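Local coordinates for general odorant-binding protein 28a (Drosophila melanogaster, PDB 6QQ4) that probably binds small hydrophobic odorants and pheromones as a secreted carrier of the insect PBP/GOBP family, at residues 27-32 with 43-48; 37-42 with 99-104; 85-90 with 109-114. All blocks are in the same frame, centred on the assembly; numbering follows the deposited sequence.

Interaction 1: 27-32 with 43-48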
loop_
_atom_site.group_PDB
_atom_site.type_symbol
_atom_site.label_atom_id
_atom_site.label_comp_id
_atom_site.label_asym_id
_atom_site.label_seq_id
_atom_site.Cartn_x
_atom_site.Cartn_y
_atom_site.Cartn_z
ATOM N N LEU A 27 -4.795 8.771 -8.662
ATOM C CA LEU A 27 -3.578 9.163 -7.965
ATOM C C LEU A 27 -3.896 9.978 -6.703
ATOM O O LEU A 27 -3.272 9.792 -5.663
ATOM C CB LEU A 27 -2.680 9.970 -8.899
ATOM C CG LEU A 27 -1.184 9.929 -8.635
ATOM C CD1 LEU A 27 -0.696 8.517 -8.849
ATOM C CD2 LEU A 27 -0.457 10.900 -9.556
ATOM N N GLN A 28 -4.869 10.879 -6.797
ATOM C CA GLN A 28 -5.216 11.731 -5.653
ATOM C C GLN A 28 -5.811 10.917 -4.506
ATOM O O GLN A 28 -5.464 11.129 -3.339
ATOM C CB GLN A 28 -6.180 12.846 -6.077
ATOM C CG GLN A 28 -5.704 14.247 -5.673
ATOM C CD GLN A 28 -6.446 15.359 -6.401
ATOM O OE1 GLN A 28 -6.798 15.224 -7.575
ATOM N NE2 GLN A 28 -6.684 16.466 -5.705
ATOM N N GLU A 29 -6.681 9.965 -4.829
ATOM C CA GLU A 29 -7.198 9.065 -3.801
ATOM C C GLU A 29 -6.075 8.360 -3.045
ATOM O O GLU A 29 -6.166 8.164 -1.832
ATOM C CB GLU A 29 -8.148 8.031 -4.410
ATOM C CG GLU A 29 -9.375 8.654 -4.999
ATOM C CD GLU A 29 -10.426 7.639 -5.410
ATOM O OE1 GLU A 29 -10.083 6.468 -5.684
ATOM O OE2 GLU A 29 -11.607 8.022 -5.442
ATOM N N MET A 30 -5.019 7.979 -3.751
ATOM C CA MET A 30 -3.885 7.320 -3.105
ATOM C C MET A 30 -3.143 8.228 -2.127
ATOM O O MET A 30 -2.881 7.818 -0.995
ATOM C CB MET A 30 -2.887 6.813 -4.139
ATOM C CG MET A 30 -3.121 5.428 -4.671
ATOM S SD MET A 30 -1.646 4.838 -5.559
ATOM C CE MET A 30 -0.480 4.575 -4.230
ATOM N N VAL A 31 -2.784 9.444 -2.562
ATOM C CA VAL A 31 -2.000 10.344 -1.708
ATOM C C VAL A 31 -2.764 10.655 -0.443
ATOM O O VAL A 31 -2.176 10.840 0.621
ATOM C CB VAL A 31 -1.628 11.709 -2.388
ATOM C CG1 VAL A 31 -0.887 11.499 -3.634
ATOM C CG2 VAL A 31 -2.844 12.561 -2.674
ATOM N N LYS A 32 -4.084 10.693 -0.570
ATOM C CA LYS A 32 -4.961 11.086 0.516
ATOM C C LYS A 32 -5.330 9.875 1.352
ATOM O O LYS A 32 -6.089 9.988 2.312
ATOM C CB LYS A 32 -6.216 11.771 -0.032
ATOM C CG LYS A 32 -5.927 13.044 -0.821
ATOM C CD LYS A 32 -7.189 13.587 -1.473
ATOM C CE LYS A 32 -6.928 14.896 -2.211
ATOM N NZ LYS A 32 -8.130 15.376 -2.962
ATOM N N CYS A 43 -6.044 -1.438 -9.304
ATOM C CA CYS A 43 -4.939 -2.024 -10.045
ATOM C C CYS A 43 -3.706 -1.105 -9.929
ATOM O O CYS A 43 -2.578 -1.580 -9.922
ATOM C CB CYS A 43 -5.315 -2.264 -11.510
ATOM S SG CYS A 43 -6.481 -3.625 -11.785
ATOM N N LEU A 44 -3.918 0.206 -9.843
ATOM C CA LEU A 44 -2.795 1.120 -9.632
ATOM C C LEU A 44 -2.105 0.718 -8.329
ATOM O O LEU A 44 -0.899 0.510 -8.267
ATOM C CB LEU A 44 -3.257 2.578 -9.586
ATOM C CG LEU A 44 -2.206 3.639 -9.228
ATOM C CD1 LEU A 44 -1.076 3.657 -10.255
ATOM C CD2 LEU A 44 -2.842 5.012 -9.109
ATOM N N ARG A 45 -2.899 0.559 -7.290
ATOM C CA ARG A 45 -2.370 0.167 -5.999
ATOM C C ARG A 45 -1.651 -1.173 -6.018
ATOM O O ARG A 45 -0.620 -1.318 -5.360
ATOM C CB ARG A 45 -3.495 0.168 -4.974
ATOM C CG ARG A 45 -3.904 1.601 -4.678
ATOM C CD ARG A 45 -5.278 1.717 -4.071
ATOM N NE ARG A 45 -5.762 3.094 -4.159
ATOM C CZ ARG A 45 -6.367 3.734 -3.162
ATOM N NH1 ARG A 45 -6.563 3.108 -1.997
ATOM N NH2 ARG A 45 -6.766 4.990 -3.330
ATOM N N ALA A 46 -2.153 -2.138 -6.783
ATOM C CA ALA A 46 -1.460 -3.430 -6.921
ATOM C C ALA A 46 -0.077 -3.244 -7.531
ATOM O O ALA A 46 0.886 -3.864 -7.106
ATOM C CB ALA A 46 -2.270 -4.393 -7.773
ATOM N N CYS A 47 -0.007 -2.379 -8.534
ATOM C CA CYS A 47 1.231 -2.127 -9.262
ATOM C C CYS A 47 2.279 -1.476 -8.353
ATOM O O CYS A 47 3.461 -1.814 -8.399
ATOM C CB CYS A 47 0.953 -1.248 -10.484
ATOM S SG CYS A 47 2.419 -0.858 -11.517
ATOM N N VAL A 48 1.844 -0.546 -7.520
ATOM C CA VAL A 48 2.736 0.051 -6.539
ATOM C C VAL A 48 3.201 -0.967 -5.486
ATOM O O VAL A 48 4.392 -1.069 -5.197
ATOM C CB VAL A 48 2.065 1.239 -5.836
ATOM C CG1 VAL A 48 2.909 1.706 -4.667
ATOM C CG2 VAL A 48 1.848 2.368 -6.837
#
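Met30 and Leu44 meet at the apolar centre of this buried contact, the thioether sulfur SD of Met30 resting 3.8 Å from Leu44 CD2. The Met30 chain runs out from its helix and then bends at chi3 (71°), which turns CE toward Val48; the two side chains approach tip to tip, CE to CG2 at 4.1 Å. Leu44 CD2 also takes Leu27 CD1 at 4.1 Å, although Leu27 leaves its backbone pointing away from helix 39-52 and only its end comes back. Leu27 also touches Ala13 and Met17 of helix 2-20.

Arg45 slides past Met30 in the opposite direction, its chain extended from CG to NE, and Met30 CG sits 3.6 Å from Arg45 NE. The aliphatic part of the arginine thus joins the apolar layer while its guanidinium reaches the helix 24-31 backbone. Glu29 CB touches the guanidinium edge in plane, 3.5 Å from NH2. Glu29 OE1 is 4.3 Å from NH2 and well out of the guanidinium plane, so the pair is attraction of charges at most; Glu29 OE2 is probably hydrogen-bonded to Ser37 OG, and Arg45 NH1 donates a hydrogen bond to Gln34 O.

The two segment axes cross at -59°, 11.0 Å apart, a pair of crossing helices in the all-helical, disulfide-braced insect odorant-binding protein fold.

Interaction 2: 37-42 with 99-104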
loop_
_atom_site.group_PDB
_atom_site.type_symbol
_atom_site.label_atom_id
_atom_site.label_comp_id
_atom_site.label_asym_id
_atom_site.label_seq_id
_atom_site.Cartn_x
_atom_site.Cartn_y
_atom_site.Cartn_z
ATOM N N SER A 37 -11.855 4.285 -5.547
ATOM C CA SER A 37 -13.246 4.338 -5.993
ATOM C C SER A 37 -13.419 3.737 -7.389
ATOM O O SER A 37 -14.539 3.615 -7.871
ATOM C CB SER A 37 -13.768 5.780 -5.973
ATOM O OG SER A 37 -13.088 6.574 -6.921
ATOM N N THR A 38 -12.315 3.354 -8.032
ATOM C CA THR A 38 -12.358 2.703 -9.347
ATOM C C THR A 38 -11.493 1.449 -9.354
ATOM O O THR A 38 -10.585 1.320 -8.540
ATOM C CB THR A 38 -11.869 3.644 -10.488
ATOM O OG1 THR A 38 -10.460 3.834 -10.386
ATOM C CG2 THR A 38 -12.554 5.023 -10.416
ATOM N N TYR A 39 -11.774 0.530 -10.279
ATOM C CA TYR A 39 -11.008 -0.715 -10.417
ATOM C C TYR A 39 -9.570 -0.439 -10.843
ATOM O O TYR A 39 -8.632 -1.078 -10.363
ATOM C CB TYR A 39 -11.693 -1.642 -11.423
ATOM C CG TYR A 39 -11.052 -2.994 -11.575
ATOM C CD1 TYR A 39 -11.188 -3.968 -10.590
ATOM C CD2 TYR A 39 -10.313 -3.299 -12.702
ATOM C CE1 TYR A 39 -10.594 -5.197 -10.723
ATOM C CE2 TYR A 39 -9.729 -4.523 -12.856
ATOM C CZ TYR A 39 -9.856 -5.465 -11.870
ATOM O OH TYR A 39 -9.243 -6.680 -12.062
ATOM N N ALA A 40 -9.411 0.506 -11.766
ATOM C CA ALA A 40 -8.089 0.920 -12.219
ATOM C C ALA A 40 -7.244 1.430 -11.052
ATOM O O ALA A 40 -6.044 1.181 -10.989
ATOM C CB ALA A 40 -8.216 1.995 -13.293
ATOM N N GLY A 41 -7.876 2.162 -10.136
ATOM C CA GLY A 41 -7.201 2.634 -8.944
ATOM C C GLY A 41 -6.783 1.478 -8.046
ATOM O O GLY A 41 -5.734 1.521 -7.414
ATOM N N LYS A 42 -7.609 0.441 -7.972
ATOM C CA LYS A 42 -7.205 -0.787 -7.275
ATOM C C LYS A 42 -6.012 -1.442 -7.974
ATOM O O LYS A 42 -5.082 -1.966 -7.324
ATOM C CB LYS A 42 -8.354 -1.788 -7.217
ATOM C CG LYS A 42 -9.575 -1.318 -6.436
ATOM C CD LYS A 42 -10.631 -2.421 -6.414
ATOM C CE LYS A 42 -11.879 -1.955 -5.709
ATOM N NZ LYS A 42 -12.936 -3.020 -5.777
ATOM N N ASP A 99 -8.092 -12.137 -7.665
ATOM C CA ASP A 99 -7.791 -10.949 -8.459
ATOM C C ASP A 99 -6.804 -10.049 -7.698
ATOM O O ASP A 99 -7.116 -9.575 -6.610
ATOM C CB ASP A 99 -9.090 -10.198 -8.780
ATOM C CG ASP A 99 -8.871 -8.971 -9.663
ATOM O OD1 ASP A 99 -7.992 -8.148 -9.368
ATOM O OD2 ASP A 99 -9.594 -8.817 -10.655
ATOM N N HIS A 100 -5.626 -9.814 -8.273
ATOM C CA HIS A 100 -4.546 -9.112 -7.567
ATOM C C HIS A 100 -4.863 -7.630 -7.322
ATOM O O HIS A 100 -4.417 -7.029 -6.337
ATOM C CB HIS A 100 -3.233 -9.240 -8.352
ATOM C CG HIS A 100 -2.683 -10.637 -8.393
ATOM N ND1 HIS A 100 -1.429 -10.927 -8.887
ATOM C CD2 HIS A 100 -3.210 -11.819 -7.990
ATOM C CE1 HIS A 100 -1.209 -12.230 -8.795
ATOM N NE2 HIS A 100 -2.278 -12.794 -8.262
ATOM N N CYS A 101 -5.631 -7.045 -8.224
ATOM C CA CYS A 101 -6.027 -5.662 -8.063
ATOM C C CYS A 101 -6.928 -5.544 -6.846
ATOM O O CYS A 101 -6.695 -4.701 -5.980
ATOM C CB CYS A 101 -6.722 -5.150 -9.325
ATOM S SG CYS A 101 -5.672 -5.212 -10.776
ATOM N N GLU A 102 -7.941 -6.410 -6.783
ATOM C CA GLU A 102 -8.847 -6.428 -5.643
ATOM C C GLU A 102 -8.126 -6.898 -4.358
ATOM O O GLU A 102 -8.468 -6.461 -3.258
ATOM C CB GLU A 102 -10.068 -7.307 -5.956
ATOM C CG GLU A 102 -11.000 -6.663 -6.990
ATOM C CD GLU A 102 -12.112 -7.577 -7.502
ATOM O OE1 GLU A 102 -12.041 -8.808 -7.325
ATOM O OE2 GLU A 102 -13.078 -7.045 -8.084
ATOM N N ALA A 103 -7.131 -7.762 -4.498
ATOM C CA ALA A 103 -6.371 -8.202 -3.323
ATOM C C ALA A 103 -5.551 -7.052 -2.739
ATOM O O ALA A 103 -5.462 -6.917 -1.511
ATOM C CB ALA A 103 -5.479 -9.356 -3.665
ATOM N N ALA A 104 -4.957 -6.233 -3.609
ATOM C CA ALA A 104 -4.183 -5.068 -3.168
ATOM C C ALA A 104 -5.056 -4.111 -2.368
ATOM O O ALA A 104 -4.632 -3.582 -1.340
ATOM C CB ALA A 104 -3.567 -4.352 -4.334
HETATM O O HOH W 1 -14.004 -4.491 -7.533
#
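Tyr39 reaches across to Asp99 tip to tip, and its hydroxyl OH donates a 2.6 Å hydrogen bond to Asp99 OD2. This is a contact between the starts of two helices, 39-52 and 100-117, in the disulfide-braced PBP/GOBP fold, and Cys101 here is covalently joined to Cys43 of the helix 39-52. OD2 receives the phenol proton through its syn lone pair and lies in the plane of the ring, whereas the carboxylate plane stands 83° from it. CG of Tyr39 is anti to the backbone N (chi1 -176°), which starts the ring off toward helix 100-117.

Around this bond, Cys101 CB packs 4.0 Å from Tyr39 CZ, with its sulfur in an oblique sulfur-aromatic contact, SG 5.0 Å from the ring centroid. Glu102 crosses the ring at about a right angle, bringing CG to the edge at CE1. Lys42 CB packs 3.6 Å from the carbonyl oxygen of Cys101.

Asp99 is held in turn by its own helix: it is the N-cap, and OD1, the oxygen not bonded to Tyr39, accepts from Glu102 N at 3.1 Å, met from above the carboxylate plane, with a weak bond from Cys101 N besides. The carboxylate thereby caps one helix and ties down the other. Thr38 caps helix 39-52 in turn, its OG1 accepting from Gly41 N.

Outermost, a tentative water bridge spans the opposite charges in one of two Glu102 conformers, the water accepting from Lys42 NZ at a short 2.5 Å and donating to Glu102 OE2 at 2.8 Å.

Interaction 3: 85-90 with 109-114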
loop_
_atom_site.group_PDB
_atom_site.type_symbol
_atom_site.label_atom_id
_atom_site.label_comp_id
_atom_site.label_asym_id
_atom_site.label_seq_id
_atom_site.Cartn_x
_atom_site.Cartn_y
_atom_site.Cartn_z
ATOM N N LEU A 85 5.193 -2.391 10.979
ATOM C CA LEU A 85 5.607 -3.780 11.051
ATOM C C LEU A 85 4.495 -4.630 11.635
ATOM O O LEU A 85 4.192 -5.702 11.121
ATOM C CB LEU A 85 6.878 -3.922 11.882
ATOM C CG LEU A 85 8.171 -3.623 11.124
ATOM C CD1 LEU A 85 9.324 -3.401 12.089
ATOM C CD2 LEU A 85 8.470 -4.766 10.159
ATOM N N GLU A 86 3.866 -4.133 12.695
ATOM C CA GLU A 86 2.789 -4.873 13.332
ATOM C C GLU A 86 1.557 -4.917 12.436
ATOM O O GLU A 86 0.831 -5.905 12.426
ATOM C CB GLU A 86 2.452 -4.259 14.686
ATOM C CG GLU A 86 3.608 -4.363 15.668
ATOM C CD GLU A 86 3.407 -3.530 16.920
ATOM O OE1 GLU A 86 2.254 -3.407 17.387
ATOM O OE2 GLU A 86 4.413 -2.995 17.432
ATOM N N ILE A 87 1.334 -3.842 11.685
ATOM C CA ILE A 87 0.220 -3.774 10.743
ATOM C C ILE A 87 0.396 -4.808 9.635
ATOM O O ILE A 87 -0.562 -5.485 9.251
ATOM C CB ILE A 87 0.085 -2.352 10.167
ATOM C CG1 ILE A 87 -0.407 -1.403 11.273
ATOM C CG2 ILE A 87 -0.835 -2.340 8.924
ATOM C CD1 ILE A 87 -0.447 0.053 10.880
ATOM N N GLY A 88 1.628 -4.956 9.152
ATOM C CA GLY A 88 1.951 -6.001 8.196
ATOM C C GLY A 88 1.585 -7.394 8.686
ATOM O O GLY A 88 0.966 -8.181 7.966
ATOM N N ASP A 89 1.965 -7.712 9.917
ATOM C CA ASP A 89 1.667 -9.032 10.470
ATOM C C ASP A 89 0.164 -9.242 10.659
ATOM O O ASP A 89 -0.362 -10.340 10.431
ATOM C CB ASP A 89 2.403 -9.240 11.798
ATOM C CG ASP A 89 3.859 -9.596 11.602
ATOM O OD1 ASP A 89 4.229 -9.957 10.465
ATOM O OD2 ASP A 89 4.632 -9.527 12.581
ATOM N N THR A 90 -0.527 -8.187 11.071
ATOM C CA THR A 90 -1.975 -8.236 11.179
ATOM C C THR A 90 -2.631 -8.479 9.814
ATOM O O THR A 90 -3.431 -9.399 9.656
ATOM C CB THR A 90 -2.536 -6.941 11.784
ATOM O OG1 THR A 90 -2.230 -6.898 13.182
ATOM C CG2 THR A 90 -4.036 -6.883 11.604
ATOM N N THR A 109 -7.247 -1.578 2.580
ATOM C CA THR A 109 -8.291 -1.402 3.571
ATOM C C THR A 109 -7.775 -1.770 4.959
ATOM O O THR A 109 -7.979 -1.042 5.935
ATOM C CB THR A 109 -9.512 -2.263 3.235
ATOM O OG1 THR A 109 -10.028 -1.859 1.958
ATOM C CG2 THR A 109 -10.581 -2.083 4.292
ATOM N N CYS A 110 -7.080 -2.892 5.041
ATOM C CA CYS A 110 -6.555 -3.343 6.326
ATOM C C CYS A 110 -5.490 -2.366 6.856
ATOM O O CYS A 110 -5.494 -1.972 8.041
ATOM C CB CYS A 110 -5.960 -4.745 6.194
ATOM S SG CYS A 110 -5.493 -5.479 7.773
ATOM N N PHE A 111 -4.594 -1.971 5.962
ATOM C CA PHE A 111 -3.566 -0.994 6.290
ATOM C C PHE A 111 -4.158 0.287 6.872
ATOM O O PHE A 111 -3.732 0.742 7.929
ATOM C CB PHE A 111 -2.726 -0.660 5.057
ATOM C CG PHE A 111 -1.815 -1.784 4.614
ATOM C CD1 PHE A 111 -1.704 -2.939 5.360
ATOM C CD2 PHE A 111 -1.066 -1.670 3.453
ATOM C CE1 PHE A 111 -0.858 -3.973 4.950
ATOM C CE2 PHE A 111 -0.225 -2.689 3.039
ATOM C CZ PHE A 111 -0.117 -3.838 3.782
ATOM N N ARG A 112 -5.122 0.868 6.165
ATOM C CA ARG A 112 -5.725 2.117 6.587
ATOM C C ARG A 112 -6.476 1.942 7.880
ATOM O O ARG A 112 -6.445 2.819 8.733
ATOM C CB ARG A 112 -6.676 2.655 5.530
ATOM C CG ARG A 112 -6.009 3.097 4.262
ATOM C CD ARG A 112 -6.952 3.952 3.435
ATOM N NE ARG A 112 -8.243 3.309 3.292
ATOM C CZ ARG A 112 -8.520 2.394 2.372
ATOM N NH1 ARG A 112 -7.596 2.029 1.481
ATOM N NH2 ARG A 112 -9.730 1.859 2.336
ATOM N N GLY A 113 -7.172 0.812 7.998
ATOM C CA GLY A 113 -7.963 0.509 9.175
ATOM C C GLY A 113 -7.086 0.448 10.405
ATOM O O GLY A 113 -7.361 1.102 11.408
ATOM N N GLU A 114 -6.021 -0.338 10.313
ATOM C CA GLU A 114 -5.111 -0.523 11.426
ATOM C C GLU A 114 -4.388 0.786 11.725
ATOM O O GLU A 114 -4.169 1.138 12.882
ATOM C CB GLU A 114 -4.116 -1.639 11.113
ATOM C CG GLU A 114 -4.770 -3.000 11.014
ATOM C CD GLU A 114 -5.456 -3.367 12.311
ATOM O OE1 GLU A 114 -4.773 -3.306 13.360
ATOM O OE2 GLU A 114 -6.666 -3.690 12.289
HETATM O O HOH W 2 -1.937 -4.111 13.496
#
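Ile87 meets Glu114 and Phe111 because its two branches divide at CB: CG1 lies anti to the carbonyl carbon (chi1 -70°), while CG2 is anti to the backbone N. CG1 comes within 3.7 Å of Glu114 CB, and CG2 lies 3.7 Å from Phe111 CD1. Glu114 in turn bends at chi2 (-60°), and its carboxylate comes to Thr90 instead of continuing straight out.

Ile87 and Glu114 slide past each other in opposite directions, so the isoleucine rests on the aliphatic base of the glutamate; its CD1 reaches the same CB at 4.0 Å. Against Phe111 the isoleucine runs obliquely, a single methyl meeting one ring carbon. Thr90 and Glu114 approach tip to tip, with Thr90 CG2 3.9 Å from Glu114 CD. The same methyl is 4.3 Å from Cys110 SG, which places Thr90 next to the Cys91-Cys110 disulfide.

The polar link is made through water: one molecule lies 2.8 Å from Thr90 OG1 and donates to Glu114 OE1 at 3.0 Å. The other oxygen, OE2, forms a salt bridge with Lys117, so each carboxylate oxygen has its own partner and the group's rotation is probably restrained from two sides.

The segment axes pass 9.7 Å apart at 133° between their N-to-C directions, an oblique crossing about midway between perpendicular and antiparallel. From the helix pair 78-91 and 100-117, Phe111 meets Tyr73 of helix 66-74 edge-to-face and touches Leu61, while a pentaethylene glycol, probably from crystallisation, lies close to it. The disulfide staples the end of helix 78-91 to the middle of helix 100-117.

In the fold
From the N terminus, helix 2-20 comes first and is joined to helix 39-52 by the Cys16-Cys47 disulfide. Interaction 1 closes the short loop from helix 24-31 back onto helix 39-52. Interaction 2 starts between its segments, at 37-42, and spans the 56 intervening residues to 99-104, so the two cross; both use helix 39-52, and the Cys43-Cys101 disulfide and a probable Glu29-Ser37 hydrogen bond connect them. Interaction 3 also crosses interaction 2, sharing helix 100-117, and closes the loop between helices 78-91 and 100-117. Interactions 1 and 3 follow in series, their centres about 17 Å apart on opposite sides of the chain's centre.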